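Putative gamma-glutamylcyclotransferase YkqA (Bacillus subtilis, PDB 2QIK) is a putative gamma-glutamylcyclotransferase, which would release the gamma-glutamyl group of its substrate as a cyclised product. Local coordinates at residues L71-T82 / K92-N100. Sequence-based numbering, arbitrary orientation. Where two conformers were deposited one is given.
Sequences LDQFFQGYHKQT and KIALIYFMN
His79 pairs with Phe98 and Gln81 with Ile96 in the hairpin 79-87/90-98, each pair closed by two N-H...O bonds, and the axes of the short strand segments run antiparallel at 158°. Between them, at the non-hydrogen-bonded pair Lys80-Tyr97, Lys80 CB sits over one face of the Tyr97 ring, with Lys80 CD 3.6 Å from Tyr97 CZ. With CG of Tyr97 anti to its carbonyl carbon (chi1 -74°), the ring reaches back to helix 65-74, where Tyr97 OH donates to Asp72 OD1 (2.9 Å) from above the carboxylate plane. Lys80 NZ meets the same Asp72 OD1 at 2.9 Å on its syn lone pair, making a salt bridge, and Leu71 CB packs against Tyr97 CZ. On the other face of the hairpin, His79 CB covers the Phe98 ring, with Gln81 CG 3.9 Å from Phe98 CE2. The Tyr78 ring is sandwiched between Phe75 CD2 and selenomethionine Met99, whose CB stands 3.8 Å from the ring centroid. Replacing Tyr78 with alanine would probably open a gap between Phe75 and Met99. Tyr97 O accepts from Tyr8 OH, of the probable substrate site. Asp72 OD1, taking two donors, ties the helix end to both strands, and the ammonium and phenol probably favour a charged carboxylate.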
loop_
_atom_site.group_PDB
_atom_site.type_symbol
_atom_site.label_atom_id
_atom_site.label_comp_id
_atom_site.label_asym_id
_atom_site.label_seq_id
_atom_site.Cartn_x
_atom_site.Cartn_y
_atom_site.Cartn_z
ATOM N N LEU A 71 -17.078 1.556 19.632
ATOM C CA LEU A 71 -17.267 2.258 18.355
ATOM C C LEU A 71 -18.707 2.715 18.145
ATOM O O LEU A 71 -18.960 3.841 17.712
ATOM C CB LEU A 71 -16.816 1.366 17.178
ATOM C CG LEU A 71 -15.335 0.974 17.216
ATOM C CD1 LEU A 71 -15.037 0.146 15.954
ATOM C CD2 LEU A 71 -14.396 2.119 17.336
ATOM N N ASP A 72 -19.691 1.848 18.423
ATOM C CA ASP A 72 -21.035 2.247 18.364
ATOM C C ASP A 72 -21.332 3.510 19.180
ATOM O O ASP A 72 -22.044 4.412 18.738
ATOM C CB ASP A 72 -21.940 1.136 18.884
ATOM C CG ASP A 72 -22.000 -0.082 18.050
ATOM O OD1 ASP A 72 -21.699 -0.056 16.832
ATOM O OD2 ASP A 72 -22.498 -1.137 18.550
ATOM N N GLN A 73 -20.771 3.556 20.370
ATOM C CA GLN A 73 -21.000 4.696 21.244
ATOM C C GLN A 73 -20.255 5.940 20.807
ATOM O O GLN A 73 -20.806 7.048 20.980
ATOM C CB GLN A 73 -20.599 4.407 22.679
ATOM C CG GLN A 73 -21.424 3.385 23.343
ATOM C CD GLN A 73 -20.879 2.990 24.707
ATOM O OE1 GLN A 73 -21.050 1.827 25.073
ATOM N NE2 GLN A 73 -20.290 3.919 25.452
ATOM N N PHE A 74 -19.031 5.809 20.285
ATOM C CA PHE A 74 -18.239 6.960 19.869
ATOM C C PHE A 74 -18.834 7.647 18.646
ATOM O O PHE A 74 -18.892 8.870 18.560
ATOM C CB PHE A 74 -16.801 6.529 19.698
ATOM C CG PHE A 74 -15.865 7.683 19.550
ATOM C CD1 PHE A 74 -15.314 8.271 20.673
ATOM C CD2 PHE A 74 -15.543 8.149 18.315
ATOM C CE1 PHE A 74 -14.463 9.301 20.575
ATOM C CE2 PHE A 74 -14.666 9.247 18.187
ATOM C CZ PHE A 74 -14.149 9.807 19.306
ATOM N N PHE A 75 -19.196 6.804 17.662
ATOM C CA PHE A 75 -19.656 7.276 16.352
ATOM C C PHE A 75 -21.153 7.545 16.280
ATOM O O PHE A 75 -21.898 6.874 15.620
ATOM C CB PHE A 75 -19.197 6.310 15.238
ATOM C CG PHE A 75 -17.724 6.364 14.996
ATOM C CD1 PHE A 75 -16.813 5.509 15.639
ATOM C CD2 PHE A 75 -17.229 7.298 14.158
ATOM C CE1 PHE A 75 -15.465 5.606 15.472
ATOM C CE2 PHE A 75 -15.874 7.360 13.951
ATOM C CZ PHE A 75 -15.010 6.521 14.629
ATOM N N GLN A 76 -21.578 8.512 17.073
ATOM C CA GLN A 76 -23.000 8.890 17.092
ATOM C C GLN A 76 -23.441 9.353 15.722
ATOM O O GLN A 76 -22.723 10.033 15.008
ATOM C CB GLN A 76 -23.193 9.993 18.210
ATOM C CG GLN A 76 -23.040 9.346 19.599
ATOM C CD GLN A 76 -23.057 10.311 20.763
ATOM O OE1 GLN A 76 -22.563 11.445 20.657
ATOM N NE2 GLN A 76 -23.653 9.869 21.882
ATOM N N GLY A 77 -24.632 8.964 15.292
ATOM C CA GLY A 77 -25.066 9.327 13.929
ATOM C C GLY A 77 -24.543 8.413 12.818
ATOM O O GLY A 77 -24.937 8.575 11.649
ATOM N N TYR A 78 -23.666 7.471 13.136
ATOM C CA TYR A 78 -23.233 6.492 12.139
ATOM C C TYR A 78 -24.032 5.236 12.351
ATOM O O TYR A 78 -24.454 4.910 13.473
ATOM C CB TYR A 78 -21.764 6.164 12.250
ATOM C CG TYR A 78 -20.829 7.209 11.816
ATOM C CD1 TYR A 78 -19.940 6.942 10.786
ATOM C CD2 TYR A 78 -20.839 8.503 12.374
ATOM C CE1 TYR A 78 -19.086 7.876 10.342
ATOM C CE2 TYR A 78 -19.951 9.421 11.928
ATOM C CZ TYR A 78 -19.080 9.110 10.928
ATOM O OH TYR A 78 -18.163 10.010 10.462
ATOM N N HIS A 79 -24.207 4.529 11.261
ATOM C CA HIS A 79 -24.831 3.187 11.189
ATOM C C HIS A 79 -23.735 2.212 10.683
ATOM O O HIS A 79 -22.646 2.628 10.309
ATOM C CB HIS A 79 -26.004 3.155 10.205
ATOM C CG HIS A 79 -27.161 4.026 10.589
ATOM N ND1 HIS A 79 -28.080 3.664 11.547
ATOM C CD2 HIS A 79 -27.549 5.247 10.138
ATOM C CE1 HIS A 79 -28.989 4.614 11.672
ATOM N NE2 HIS A 79 -28.697 5.585 10.817
ATOM N N LYS A 80 -24.034 0.924 10.747
ATOM C CA LYS A 80 -23.115 -0.014 10.221
ATOM C C LYS A 80 -23.809 -1.072 9.441
ATOM O O LYS A 80 -25.024 -1.276 9.581
ATOM C CB LYS A 80 -22.245 -0.609 11.316
ATOM C CG LYS A 80 -22.965 -1.467 12.201
ATOM C CD LYS A 80 -22.098 -1.581 13.506
ATOM C CE LYS A 80 -22.303 -2.815 14.363
ATOM N NZ LYS A 80 -22.943 -2.424 15.656
ATOM N N GLN A 81 -23.015 -1.730 8.589
ATOM C CA GLN A 81 -23.485 -2.844 7.819
ATOM C C GLN A 81 -22.274 -3.741 7.560
ATOM O O GLN A 81 -21.159 -3.426 8.007
ATOM C CB GLN A 81 -24.109 -2.400 6.485
ATOM C CG GLN A 81 -23.111 -1.720 5.516
ATOM C CD GLN A 81 -23.746 -1.638 4.154
ATOM O OE1 GLN A 81 -24.555 -0.770 3.894
ATOM N NE2 GLN A 81 -23.415 -2.621 3.290
ATOM N N THR A 82 -22.429 -4.835 6.864
ATOM C CA THR A 82 -21.279 -5.590 6.383
ATOM C C THR A 82 -21.081 -5.361 4.896
ATOM O O THR A 82 -22.035 -5.009 4.157
ATOM C CB THR A 82 -21.331 -7.069 6.666
ATOM O OG1 THR A 82 -22.540 -7.650 6.109
ATOM C CG2 THR A 82 -21.426 -7.350 8.133
ATOM N N LYS A 92 -13.302 -11.285 2.106
ATOM C CA LYS A 92 -13.697 -11.402 3.515
ATOM C C LYS A 92 -14.981 -10.623 3.725
ATOM O O LYS A 92 -15.150 -9.574 3.139
ATOM C CB LYS A 92 -12.591 -10.783 4.419
ATOM C CG LYS A 92 -11.280 -11.491 4.313
ATOM C CD LYS A 92 -10.351 -11.089 5.417
ATOM C CE LYS A 92 -8.973 -11.847 5.324
ATOM N NZ LYS A 92 -9.021 -13.292 5.690
ATOM N N ILE A 93 -15.813 -10.987 4.670
ATOM C CA ILE A 93 -16.975 -10.180 5.034
ATOM C C ILE A 93 -16.602 -9.420 6.322
ATOM O O ILE A 93 -16.153 -9.983 7.292
ATOM C CB ILE A 93 -18.232 -11.048 5.228
ATOM C CG1 ILE A 93 -18.620 -11.737 3.926
ATOM C CG2 ILE A 93 -19.341 -10.264 5.764
ATOM C CD1 ILE A 93 -19.727 -12.711 3.999
ATOM N N ALA A 94 -16.844 -8.115 6.321
ATOM C CA ALA A 94 -16.496 -7.258 7.458
ATOM C C ALA A 94 -17.525 -6.198 7.699
ATOM O O ALA A 94 -18.176 -5.730 6.794
ATOM C CB ALA A 94 -15.110 -6.639 7.214
ATOM N N LEU A 95 -17.599 -5.743 8.960
ATOM C CA LEU A 95 -18.395 -4.606 9.325
ATOM C C LEU A 95 -17.757 -3.335 8.795
ATOM O O LEU A 95 -16.546 -3.208 8.670
ATOM C CB LEU A 95 -18.382 -4.483 10.840
ATOM C CG LEU A 95 -19.209 -5.512 11.560
ATOM C CD1 LEU A 95 -18.908 -5.497 13.077
ATOM C CD2 LEU A 95 -20.732 -5.246 11.325
ATOM N N ILE A 96 -18.606 -2.346 8.567
ATOM C CA ILE A 96 -18.142 -1.001 8.143
ATOM C C ILE A 96 -19.127 0.006 8.715
ATOM O O ILE A 96 -20.333 -0.250 8.705
ATOM C CB ILE A 96 -18.016 -0.887 6.629
ATOM C CG1 ILE A 96 -17.338 0.417 6.212
ATOM C CG2 ILE A 96 -19.346 -1.078 5.940
ATOM C CD1 ILE A 96 -17.051 0.483 4.679
ATOM N N TYR A 97 -18.622 1.150 9.200
ATOM C CA TYR A 97 -19.430 2.240 9.702
ATOM C C TYR A 97 -19.602 3.276 8.626
ATOM O O TYR A 97 -18.683 3.588 7.901
ATOM C CB TYR A 97 -18.769 2.865 10.956
ATOM C CG TYR A 97 -18.885 2.004 12.200
ATOM C CD1 TYR A 97 -19.868 2.234 13.135
ATOM C CD2 TYR A 97 -18.030 0.945 12.419
ATOM C CE1 TYR A 97 -19.989 1.428 14.285
ATOM C CE2 TYR A 97 -18.145 0.125 13.554
ATOM C CZ TYR A 97 -19.161 0.361 14.456
ATOM O OH TYR A 97 -19.176 -0.449 15.552
ATOM N N PHE A 98 -20.764 3.908 8.615
ATOM C CA PHE A 98 -21.057 4.976 7.613
ATOM C C PHE A 98 -21.994 5.986 8.193
ATOM O O PHE A 98 -22.815 5.658 9.029
ATOM C CB PHE A 98 -21.648 4.344 6.296
ATOM C CG PHE A 98 -22.974 3.651 6.507
ATOM C CD1 PHE A 98 -24.185 4.335 6.275
ATOM C CD2 PHE A 98 -23.036 2.282 6.815
ATOM C CE1 PHE A 98 -25.412 3.690 6.398
ATOM C CE2 PHE A 98 -24.260 1.659 6.976
ATOM C CZ PHE A 98 -25.442 2.353 6.764
HETATM N N MSE A 99 -21.861 7.230 7.762
HETATM C CA MSE A 99 -22.880 8.240 8.116
HETATM C C MSE A 99 -23.635 8.564 6.828
HETATM O O MSE A 99 -22.970 9.014 5.847
HETATM C CB MSE A 99 -22.225 9.530 8.637
HETATM C CG MSE A 99 -20.845 10.051 8.171
HETATM SE SE MSE A 99 -20.215 12.054 8.116
HETATM C CE MSE A 99 -18.395 12.165 8.946
ATOM N N ASN A 100 -24.935 8.431 6.767
ATOM C CA ASN A 100 -25.725 9.001 5.612
ATOM C C ASN A 100 -25.631 10.509 5.506
ATOM O O ASN A 100 -25.469 11.208 6.521
ATOM C CB ASN A 100 -27.201 8.608 5.689
ATOM C CG ASN A 100 -28.156 9.727 5.195
ATOM O OD1 ASN A 100 -28.954 10.290 5.972
ATOM N ND2 ASN A 100 -28.072 10.047 3.918
#